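Local coordinates for cell surface protein (Faecalibacterium prausnitzii A2-165, PDB 4GT6) that is of unknown function but, as an extracellular protein carrying BspA-type leucine-rich repeats, probably binds other proteins at the bacterial cell surface, at residues A[271-277]-A[293-299]; A[298-302]-A[318-323]; A[301-307]-A[324-330]. Where two conformers were deposited one is given. Numbering follows the deposited sequence.

Contact 1: A[271-277]-A[293-299]; sequences KMPDSVV and IEFSSRI. With NA (sodium ion), chain R; EDO (1,2-ethanediol), chain I.
Met272, modelled as selenomethionine, extends its m, t, t side chain over the following repeat, bringing CE 3.6 Å from Phe295 CD1 and 4.1 Å from Ile293 CG2; a long apolar chain suits this buried position. Just before it, Lys271 pairs in parallel with Glu294 (CA to CA 4.7 Å), and Met272 N donates to Glu294 O at 2.9 Å. On the sheet face they share, Lys271 NZ and Glu294 OE1 form a 2.8 Å salt bridge. A type I turn from Pro273 to Val276 follows. Asp274 OD1 accepts from Ser297 N (2.9 Å). Ser296, small and buried with chi1 t, donates from OG to Val276 O (2.7 Å) while accepting from Arg298 N (3.0 Å), an ST turn. Val277 CG1 lies over one face of the Arg298 guanidinium, 3.6 Å from CZ. Ser297 O binds sodium at 2.4 Å. Parallel stacking of coils is typical of solenoids, here of BspA-type leucine-rich repeats.

Contact 2: A[298-302]-A[318-323]; sequences RITEL and IPEGIT. With NA (sodium ion), chain R.
The segment 318-323 makes a type II beta turn from Pro319 to Ile322, closed by Ile322 N to Pro319 O at 3.3 Å, and its last residues run beside 298-302, loop entering a weakly bonded strand about 301-302. The nearest CA pair is Thr300 and Ile322, 4.0 Å apart. Thr323 N donates to Thr300 O at 2.8 Å with an almost straight N-H...O angle (173°), and two CA-H...O contacts of 3.5 Å accompany it, Thr300 CA to Gly321 O and Ile322 CA to Thr300 O. Gly321, at phi 106°, psi -18°, holds the position in a type II turn where a CB would jam against the preceding carbonyl; here it would also strike the sodium ion.

That ion is bound by Glu320 O at 2.4 Å, by four waters at 2.4 to 2.5 Å, and on the opposite side by Ser297 O, giving an octahedral shell. Two of the waters also donate to Ile299 O, at 2.8 and 2.9 Å. BspA-type leucine-rich repeats thus stack, main-chain carbonyls holding sodium between them. On the buried side, branched aliphatic residues fit together: Ile299 CD1 (chi1 p, chi2 t) lies 3.7 Å from Ile322 CD1, Leu302 CD1 meets Ile318 CD1 at 3.5 Å, and Leu302 CD2 is 4.2 Å from Ile322 CD1. Thr300 and Thr323 are exposed, and a water lies 2.8 Å from Thr323 OG1.

The turn links strand 315-317 to strand 324-325. The next repeat continues the stack: Ile318 bonds to the backbone of Ala340, Thr323 to that of Thr346, and Ser344 OG to Gly321 N and Ile322 O.

Contact 3: A[301-307]-A[324-330]; sequences ELPESVF and QILDDAF
This is a backbone-matched stack of two successive leucine-rich repeat coils, each a short, weakly bonded strand followed by a type II turn (Pro303 to Val306, Leu326 to Ala329). In the parallel pair Leu302 and Ile325 (CA to CA 4.7 Å), Leu302 N donates to Gln324 O at 3.0 Å and Leu302 O accepts from Leu326 N at 2.9 Å. The ladder continues through the turns: Ser305 N to Asp327 O, 2.9 Å, and Phe307 N to Ala329 O, 2.8 Å. Ser305 (54°/24°) and Asp328 (58°/19°) both take left-handed backbone angles, so the two turns superpose in shape.

Inside, Leu302 CD1 (chi1 m, chi2 t) touches Phe330 CE2 at 3.8 Å and Ile325 CG1 at 4.3 Å, while Val306 CG1 lies 4.0 Å from Ala329 CB, whose small side chain fits the narrow space. The Phe307 and Phe330 rings are slid apart, centroids 5.5 Å distant and planes at 28°; Phe284 and Phe353 extend the row to the neighbouring coils. On the Glu301 face of the sheet, Gln324 NE2 donates to Glu301 OE1 at 2.7 Å.

Main-chain bonds fix the spacing between repeats, while Leu302, Ile325, Val306, Ala329 and both phenylalanines pack in the buried interior.

How the contacts relate
The three contacts follow two adjoining repeat interfaces of this leucine-rich repeat part of a longer protein. Contact 1 stacks the repeat containing 271-277 on the next; that second repeat then serves as the first partner in contacts 2 and 3. Contacts 1 and 2 share Arg298 and Ile299, have centres about 9 Å apart, and each supplies one sodium ligand, Ser297 O and Glu320 O, so the ion bridges consecutive repeats. Contacts 2 and 3, about 11 Å between centres, share Glu301 and Leu302 on strand 301-302. A common apolar interior joins all three: Phe295 CE1 is 3.9 Å from Leu302 CD2, Phe295 CZ 3.8 Å from Phe307 CE2, and Ile318 CD1 3.8 Å from Phe330 CZ.

Contact 1: A[271-277]-A[293-299]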
loop_
_atom_site.group_PDB
_atom_site.type_symbol
_atom_site.label_atom_id
_atom_site.label_comp_id
_atom_site.label_asym_id
_atom_site.label_seq_id
_atom_site.Cartn_x
_atom_site.Cartn_y
_atom_site.Cartn_z
ATOM N N LYS A 271 16.899 18.961 -4.644
ATOM C CA LYS A 271 18.355 18.867 -4.698
ATOM C C LYS A 271 18.789 17.607 -3.969
ATOM O O LYS A 271 18.305 17.332 -2.873
ATOM C CB LYS A 271 19.027 20.126 -4.128
ATOM C CG LYS A 271 18.810 21.319 -5.050
ATOM C CD LYS A 271 19.369 22.635 -4.544
ATOM C CE LYS A 271 18.984 23.777 -5.459
ATOM N NZ LYS A 271 19.431 23.558 -6.865
HETATM N N MSE A 272 19.641 16.802 -4.619
HETATM C CA MSE A 272 20.151 15.541 -4.055
HETATM C C MSE A 272 21.586 15.718 -3.615
HETATM O O MSE A 272 22.366 16.229 -4.413
HETATM C CB MSE A 272 20.153 14.397 -5.101
HETATM C CG MSE A 272 18.848 14.032 -5.632
HETATM SE SE MSE A 272 19.184 12.537 -6.811
HETATM C CE MSE A 272 17.649 12.975 -7.910
ATOM N N PRO A 273 21.980 15.198 -2.427
ATOM C CA PRO A 273 23.395 15.212 -2.057
ATOM C C PRO A 273 24.130 14.101 -2.809
ATOM O O PRO A 273 23.482 13.118 -3.241
ATOM C CB PRO A 273 23.351 14.927 -0.541
ATOM C CG PRO A 273 22.185 13.996 -0.390
ATOM C CD PRO A 273 21.163 14.481 -1.419
ATOM N N ASP A 274 25.475 14.184 -2.871
ATOM C CA ASP A 274 26.258 13.149 -3.550
ATOM C C ASP A 274 26.299 11.835 -2.747
ATOM O O ASP A 274 26.706 10.807 -3.296
ATOM C CB ASP A 274 27.669 13.643 -3.883
ATOM C CG ASP A 274 27.689 14.771 -4.910
ATOM O OD1 ASP A 274 26.739 14.857 -5.728
ATOM O OD2 ASP A 274 28.657 15.554 -4.904
ATOM N N SER A 275 25.793 11.842 -1.487
ATOM C CA SER A 275 25.688 10.602 -0.700
ATOM C C SER A 275 24.601 9.687 -1.293
ATOM O O SER A 275 24.625 8.486 -1.036
ATOM C CB SER A 275 25.415 10.894 0.781
ATOM O OG SER A 275 24.226 11.637 1.003
ATOM N N VAL A 276 23.660 10.232 -2.108
ATOM C CA VAL A 276 22.607 9.408 -2.739
ATOM C C VAL A 276 23.253 8.562 -3.843
ATOM O O VAL A 276 23.836 9.116 -4.793
ATOM C CB VAL A 276 21.408 10.234 -3.282
ATOM C CG1 VAL A 276 20.458 9.357 -4.127
ATOM C CG2 VAL A 276 20.631 10.887 -2.136
ATOM N N VAL A 277 23.170 7.242 -3.703
ATOM C CA VAL A 277 23.781 6.332 -4.689
ATOM C C VAL A 277 22.719 5.616 -5.533
ATOM O O VAL A 277 23.068 4.998 -6.541
ATOM C CB VAL A 277 24.784 5.326 -4.073
ATOM C CG1 VAL A 277 25.944 6.056 -3.398
ATOM C CG2 VAL A 277 24.109 4.340 -3.117
ATOM N N ILE A 293 15.676 19.816 -10.989
ATOM C CA ILE A 293 16.252 18.660 -10.307
ATOM C C ILE A 293 17.772 18.766 -10.372
ATOM O O ILE A 293 18.318 18.894 -11.466
ATOM C CB ILE A 293 15.769 17.306 -10.924
ATOM C CG1 ILE A 293 14.243 17.165 -10.862
ATOM C CG2 ILE A 293 16.455 16.099 -10.214
ATOM C CD1 ILE A 293 13.639 16.915 -12.176
ATOM N N GLU A 294 18.440 18.730 -9.209
ATOM C CA GLU A 294 19.898 18.693 -9.096
ATOM C C GLU A 294 20.230 17.280 -8.630
ATOM O O GLU A 294 19.831 16.872 -7.538
ATOM C CB GLU A 294 20.401 19.770 -8.127
ATOM C CG GLU A 294 21.918 19.865 -8.032
ATOM C CD GLU A 294 22.453 21.054 -7.255
ATOM O OE1 GLU A 294 21.799 22.123 -7.258
ATOM O OE2 GLU A 294 23.552 20.922 -6.666
ATOM N N PHE A 295 20.886 16.510 -9.493
ATOM C CA PHE A 295 21.195 15.125 -9.229
ATOM C C PHE A 295 22.457 14.932 -8.438
ATOM O O PHE A 295 23.386 15.722 -8.554
ATOM C CB PHE A 295 21.388 14.389 -10.570
ATOM C CG PHE A 295 20.125 14.226 -11.376
ATOM C CD1 PHE A 295 19.237 13.191 -11.106
ATOM C CD2 PHE A 295 19.821 15.113 -12.407
ATOM C CE1 PHE A 295 18.061 13.041 -11.853
ATOM C CE2 PHE A 295 18.658 14.948 -13.172
ATOM C CZ PHE A 295 17.795 13.906 -12.899
ATOM N N SER A 296 22.533 13.789 -7.744
ATOM C CA SER A 296 23.736 13.315 -7.099
ATOM C C SER A 296 24.743 12.900 -8.187
ATOM O O SER A 296 24.326 12.312 -9.202
ATOM C CB SER A 296 23.397 12.099 -6.247
ATOM O OG SER A 296 24.596 11.399 -5.953
ATOM N N SER A 297 26.051 13.108 -7.942
ATOM C CA SER A 297 27.092 12.683 -8.890
ATOM C C SER A 297 27.354 11.161 -8.800
ATOM O O SER A 297 28.167 10.647 -9.568
ATOM C CB SER A 297 28.394 13.442 -8.610
ATOM O OG SER A 297 28.919 13.039 -7.352
ATOM N N ARG A 298 26.710 10.448 -7.839
ATOM C CA ARG A 298 26.996 9.021 -7.621
ATOM C C ARG A 298 25.870 8.073 -8.067
ATOM O O ARG A 298 26.023 6.851 -7.969
ATOM C CB ARG A 298 27.384 8.767 -6.152
ATOM C CG ARG A 298 28.765 9.398 -5.840
ATOM C CD ARG A 298 29.222 9.232 -4.402
ATOM N NE ARG A 298 29.489 7.839 -4.042
ATOM C CZ ARG A 298 29.223 7.307 -2.852
ATOM N NH1 ARG A 298 28.644 8.037 -1.905
ATOM N NH2 ARG A 298 29.507 6.034 -2.609
ATOM N N ILE A 299 24.789 8.603 -8.631
ATOM C CA ILE A 299 23.758 7.711 -9.168
ATOM C C ILE A 299 24.204 7.251 -10.555
ATOM O O ILE A 299 24.876 8.015 -11.250
ATOM C CB ILE A 299 22.351 8.347 -9.167
ATOM C CG1 ILE A 299 22.335 9.681 -9.932
ATOM C CG2 ILE A 299 21.853 8.518 -7.707
ATOM C CD1 ILE A 299 20.891 10.106 -10.406
HETATM NA NA NA R . 27.869 10.743 -11.931
HETATM C C1 EDO I . 24.781 17.767 -6.315
HETATM O O1 EDO I . 24.941 16.858 -5.237
HETATM C C2 EDO I . 26.117 17.919 -7.099
HETATM O O2 EDO I . 26.461 16.690 -7.725
HETATM O O HOH W 1 30.601 15.537 -7.017
HETATM O O HOH W 2 26.239 6.874 0.348
HETATM O O HOH W 3 25.472 4.265 -7.699
HETATM O O HOH W 4 25.462 10.733 -11.383
HETATM O O HOH W 5 27.666 8.317 -11.765
HETATM O O HOH W 6 30.289 10.519 -12.249
HETATM O O HOH W 7 28.080 13.137 -12.240
#

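Contact 2: A[298-302]-A[318-323]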
loop_
_atom_site.group_PDB
_atom_site.type_symbol
_atom_site.label_atom_id
_atom_site.label_comp_id
_atom_site.label_asym_id
_atom_site.label_seq_id
_atom_site.Cartn_x
_atom_site.Cartn_y
_atom_site.Cartn_z
ATOM N N ARG A 298 26.710 10.448 -7.839
ATOM C CA ARG A 298 26.996 9.021 -7.621
ATOM C C ARG A 298 25.870 8.073 -8.067
ATOM O O ARG A 298 26.023 6.851 -7.969
ATOM C CB ARG A 298 27.384 8.767 -6.152
ATOM C CG ARG A 298 28.765 9.398 -5.840
ATOM C CD ARG A 298 29.222 9.232 -4.402
ATOM N NE ARG A 298 29.489 7.839 -4.042
ATOM C CZ ARG A 298 29.223 7.307 -2.852
ATOM N NH1 ARG A 298 28.644 8.037 -1.905
ATOM N NH2 ARG A 298 29.507 6.034 -2.609
ATOM N N ILE A 299 24.789 8.603 -8.631
ATOM C CA ILE A 299 23.758 7.711 -9.168
ATOM C C ILE A 299 24.204 7.251 -10.555
ATOM O O ILE A 299 24.876 8.015 -11.250
ATOM C CB ILE A 299 22.351 8.347 -9.167
ATOM C CG1 ILE A 299 22.335 9.681 -9.932
ATOM C CG2 ILE A 299 21.853 8.518 -7.707
ATOM C CD1 ILE A 299 20.891 10.106 -10.406
ATOM N N THR A 300 23.836 6.013 -10.960
ATOM C CA THR A 300 24.259 5.473 -12.260
ATOM C C THR A 300 23.066 4.989 -13.089
ATOM O O THR A 300 23.269 4.463 -14.190
ATOM C CB THR A 300 25.294 4.334 -12.078
ATOM O OG1 THR A 300 24.654 3.251 -11.396
ATOM C CG2 THR A 300 26.538 4.770 -11.308
ATOM N N GLU A 301 21.829 5.184 -12.581
ATOM C CA GLU A 301 20.629 4.756 -13.295
ATOM C C GLU A 301 19.466 5.685 -13.014
ATOM O O GLU A 301 19.347 6.194 -11.896
ATOM C CB GLU A 301 20.288 3.328 -12.824
ATOM C CG GLU A 301 18.970 2.727 -13.279
ATOM C CD GLU A 301 18.696 1.419 -12.561
ATOM O OE1 GLU A 301 19.435 0.442 -12.821
ATOM O OE2 GLU A 301 17.789 1.387 -11.697
ATOM N N LEU A 302 18.619 5.913 -14.030
ATOM C CA LEU A 302 17.325 6.586 -13.872
ATOM C C LEU A 302 16.305 5.436 -13.892
ATOM O O LEU A 302 16.208 4.725 -14.903
ATOM C CB LEU A 302 17.065 7.660 -14.942
ATOM C CG LEU A 302 17.944 8.924 -14.858
ATOM C CD1 LEU A 302 17.336 10.011 -15.689
ATOM C CD2 LEU A 302 18.097 9.430 -13.427
ATOM N N ILE A 318 20.976 15.197 -17.554
ATOM C CA ILE A 318 21.244 13.868 -16.989
ATOM C C ILE A 318 22.748 13.830 -16.652
ATOM O O ILE A 318 23.560 14.147 -17.532
ATOM C CB ILE A 318 20.799 12.733 -17.954
ATOM C CG1 ILE A 318 19.281 12.794 -18.333
ATOM C CG2 ILE A 318 21.223 11.357 -17.474
ATOM C CD1 ILE A 318 18.300 13.049 -17.231
ATOM N N PRO A 319 23.135 13.506 -15.391
ATOM C CA PRO A 319 24.557 13.569 -15.032
ATOM C C PRO A 319 25.417 12.503 -15.705
ATOM O O PRO A 319 24.958 11.388 -15.948
ATOM C CB PRO A 319 24.553 13.372 -13.502
ATOM C CG PRO A 319 23.314 12.636 -13.209
ATOM C CD PRO A 319 22.300 13.128 -14.230
ATOM N N GLU A 320 26.683 12.851 -15.949
ATOM C CA GLU A 320 27.717 11.942 -16.447
ATOM C C GLU A 320 27.778 10.746 -15.491
ATOM O O GLU A 320 27.699 10.951 -14.280
ATOM C CB GLU A 320 29.071 12.692 -16.467
ATOM C CG GLU A 320 30.187 11.914 -17.145
ATOM C CD GLU A 320 29.860 11.537 -18.575
ATOM O OE1 GLU A 320 29.531 12.456 -19.358
ATOM O OE2 GLU A 320 29.843 10.324 -18.886
ATOM N N GLY A 321 27.852 9.524 -16.009
ATOM C CA GLY A 321 27.858 8.363 -15.119
ATOM C C GLY A 321 26.552 7.585 -15.110
ATOM O O GLY A 321 26.534 6.424 -14.706
ATOM N N ILE A 322 25.440 8.192 -15.572
ATOM C CA ILE A 322 24.190 7.431 -15.742
ATOM C C ILE A 322 24.422 6.464 -16.917
ATOM O O ILE A 322 24.868 6.903 -17.971
ATOM C CB ILE A 322 22.964 8.370 -15.979
ATOM C CG1 ILE A 322 22.663 9.227 -14.718
ATOM C CG2 ILE A 322 21.722 7.585 -16.488
ATOM C CD1 ILE A 322 22.177 8.499 -13.491
ATOM N N THR A 323 24.173 5.166 -16.733
ATOM C CA THR A 323 24.426 4.198 -17.815
ATOM C C THR A 323 23.127 3.743 -18.474
ATOM O O THR A 323 23.150 3.187 -19.572
ATOM C CB THR A 323 25.208 2.992 -17.286
ATOM O OG1 THR A 323 24.384 2.310 -16.336
ATOM C CG2 THR A 323 26.538 3.393 -16.667
HETATM NA NA NA R . 27.869 10.743 -11.931
HETATM O O HOH W 5 27.666 8.317 -11.765
HETATM O O HOH W 4 25.462 10.733 -11.383
HETATM O O HOH W 8 25.417 1.440 -13.926
HETATM O O HOH W 6 30.289 10.519 -12.249
HETATM O O HOH W 7 28.080 13.137 -12.240
#

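Contact 3: A[301-307]-A[324-330]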
loop_
_atom_site.group_PDB
_atom_site.type_symbol
_atom_site.label_atom_id
_atom_site.label_comp_id
_atom_site.label_asym_id
_atom_site.label_seq_id
_atom_site.Cartn_x
_atom_site.Cartn_y
_atom_site.Cartn_z
ATOM N N GLU A 301 21.829 5.184 -12.581
ATOM C CA GLU A 301 20.629 4.756 -13.295
ATOM C C GLU A 301 19.466 5.685 -13.014
ATOM O O GLU A 301 19.347 6.194 -11.896
ATOM C CB GLU A 301 20.288 3.328 -12.824
ATOM C CG GLU A 301 18.970 2.727 -13.279
ATOM C CD GLU A 301 18.696 1.419 -12.561
ATOM O OE1 GLU A 301 19.435 0.442 -12.821
ATOM O OE2 GLU A 301 17.789 1.387 -11.697
ATOM N N LEU A 302 18.619 5.913 -14.030
ATOM C CA LEU A 302 17.325 6.586 -13.872
ATOM C C LEU A 302 16.305 5.436 -13.892
ATOM O O LEU A 302 16.208 4.725 -14.903
ATOM C CB LEU A 302 17.065 7.660 -14.942
ATOM C CG LEU A 302 17.944 8.924 -14.858
ATOM C CD1 LEU A 302 17.336 10.011 -15.689
ATOM C CD2 LEU A 302 18.097 9.430 -13.427
ATOM N N PRO A 303 15.680 5.109 -12.736
ATOM C CA PRO A 303 14.854 3.899 -12.678
ATOM C C PRO A 303 13.546 4.042 -13.431
ATOM O O PRO A 303 13.183 5.133 -13.869
ATOM C CB PRO A 303 14.629 3.713 -11.178
ATOM C CG PRO A 303 14.620 5.114 -10.644
ATOM C CD PRO A 303 15.718 5.798 -11.427
ATOM N N GLU A 304 12.806 2.942 -13.536
ATOM C CA GLU A 304 11.531 2.929 -14.219
ATOM C C GLU A 304 10.585 4.008 -13.668
ATOM O O GLU A 304 10.510 4.201 -12.452
ATOM C CB GLU A 304 10.924 1.524 -14.052
ATOM C CG GLU A 304 9.491 1.347 -14.506
ATOM C CD GLU A 304 9.011 -0.047 -14.157
ATOM O OE1 GLU A 304 9.748 -1.015 -14.463
ATOM O OE2 GLU A 304 7.959 -0.165 -13.487
ATOM N N SER A 305 9.915 4.752 -14.584
ATOM C CA SER A 305 8.908 5.786 -14.282
ATOM C C SER A 305 9.402 6.870 -13.305
ATOM O O SER A 305 8.565 7.519 -12.672
ATOM C CB SER A 305 7.654 5.143 -13.678
ATOM O OG SER A 305 7.081 4.139 -14.496
ATOM N N VAL A 306 10.727 7.094 -13.203
ATOM C CA VAL A 306 11.282 8.018 -12.182
ATOM C C VAL A 306 10.624 9.431 -12.243
ATOM O O VAL A 306 10.278 9.965 -11.192
ATOM C CB VAL A 306 12.835 8.082 -12.165
ATOM C CG1 VAL A 306 13.425 8.499 -13.516
ATOM C CG2 VAL A 306 13.356 8.956 -11.008
ATOM N N PHE A 307 10.441 9.999 -13.437
ATOM C CA PHE A 307 9.813 11.309 -13.630
ATOM C C PHE A 307 8.581 11.206 -14.520
ATOM O O PHE A 307 8.177 12.198 -15.115
ATOM C CB PHE A 307 10.823 12.317 -14.218
ATOM C CG PHE A 307 12.008 12.546 -13.313
ATOM C CD1 PHE A 307 11.861 13.217 -12.099
ATOM C CD2 PHE A 307 13.279 12.114 -13.682
ATOM C CE1 PHE A 307 12.959 13.405 -11.247
ATOM C CE2 PHE A 307 14.373 12.303 -12.832
ATOM C CZ PHE A 307 14.207 12.943 -11.620
ATOM N N GLN A 324 22.001 3.939 -17.792
ATOM C CA GLN A 324 20.714 3.551 -18.364
ATOM C C GLN A 324 19.589 4.395 -17.800
ATOM O O GLN A 324 19.625 4.816 -16.643
ATOM C CB GLN A 324 20.424 2.046 -18.167
ATOM C CG GLN A 324 20.459 1.574 -16.716
ATOM C CD GLN A 324 20.220 0.092 -16.550
ATOM O OE1 GLN A 324 20.270 -0.702 -17.494
ATOM N NE2 GLN A 324 19.953 -0.310 -15.328
ATOM N N ILE A 325 18.596 4.644 -18.662
ATOM C CA ILE A 325 17.364 5.383 -18.408
ATOM C C ILE A 325 16.284 4.338 -18.655
ATOM O O ILE A 325 16.117 3.921 -19.796
ATOM C CB ILE A 325 17.286 6.623 -19.346
ATOM C CG1 ILE A 325 18.439 7.619 -19.078
ATOM C CG2 ILE A 325 15.907 7.306 -19.265
ATOM C CD1 ILE A 325 18.536 8.814 -20.117
ATOM N N LEU A 326 15.620 3.854 -17.600
ATOM C CA LEU A 326 14.702 2.728 -17.753
ATOM C C LEU A 326 13.317 3.105 -18.304
ATOM O O LEU A 326 13.042 4.267 -18.606
ATOM C CB LEU A 326 14.582 1.944 -16.424
ATOM C CG LEU A 326 15.890 1.318 -15.868
ATOM C CD1 LEU A 326 15.579 0.399 -14.670
ATOM C CD2 LEU A 326 16.633 0.513 -16.938
ATOM N N ASP A 327 12.461 2.090 -18.486
ATOM C CA ASP A 327 11.129 2.246 -19.082
ATOM C C ASP A 327 10.313 3.364 -18.435
ATOM O O ASP A 327 10.320 3.509 -17.219
ATOM C CB ASP A 327 10.348 0.932 -18.993
ATOM C CG ASP A 327 10.696 -0.046 -20.107
ATOM O OD1 ASP A 327 10.345 0.231 -21.276
ATOM O OD2 ASP A 327 11.274 -1.096 -19.807
ATOM N N ASP A 328 9.650 4.187 -19.270
ATOM C CA ASP A 328 8.769 5.266 -18.834
ATOM C C ASP A 328 9.446 6.318 -17.919
ATOM O O ASP A 328 8.731 7.071 -17.269
ATOM C CB ASP A 328 7.549 4.665 -18.085
ATOM C CG ASP A 328 6.592 3.862 -18.938
ATOM O OD1 ASP A 328 6.627 4.019 -20.184
ATOM O OD2 ASP A 328 5.764 3.123 -18.360
ATOM N N ALA A 329 10.794 6.420 -17.903
ATOM C CA ALA A 329 11.490 7.380 -17.034
ATOM C C ALA A 329 10.951 8.823 -17.179
ATOM O O ALA A 329 10.862 9.523 -16.174
ATOM C CB ALA A 329 12.982 7.359 -17.289
ATOM N N PHE A 330 10.587 9.247 -18.397
ATOM C CA PHE A 330 10.025 10.589 -18.634
ATOM C C PHE A 330 8.684 10.497 -19.361
ATOM O O PHE A 330 8.296 11.450 -20.040
ATOM C CB PHE A 330 11.010 11.462 -19.440
ATOM C CG PHE A 330 12.272 11.764 -18.673
ATOM C CD1 PHE A 330 12.341 12.864 -17.819
ATOM C CD2 PHE A 330 13.371 10.911 -18.749
ATOM C CE1 PHE A 330 13.511 13.147 -17.113
ATOM C CE2 PHE A 330 14.537 11.185 -18.032
ATOM C CZ PHE A 330 14.608 12.311 -17.237
HETATM O O HOH W 9 4.839 4.806 -15.722
#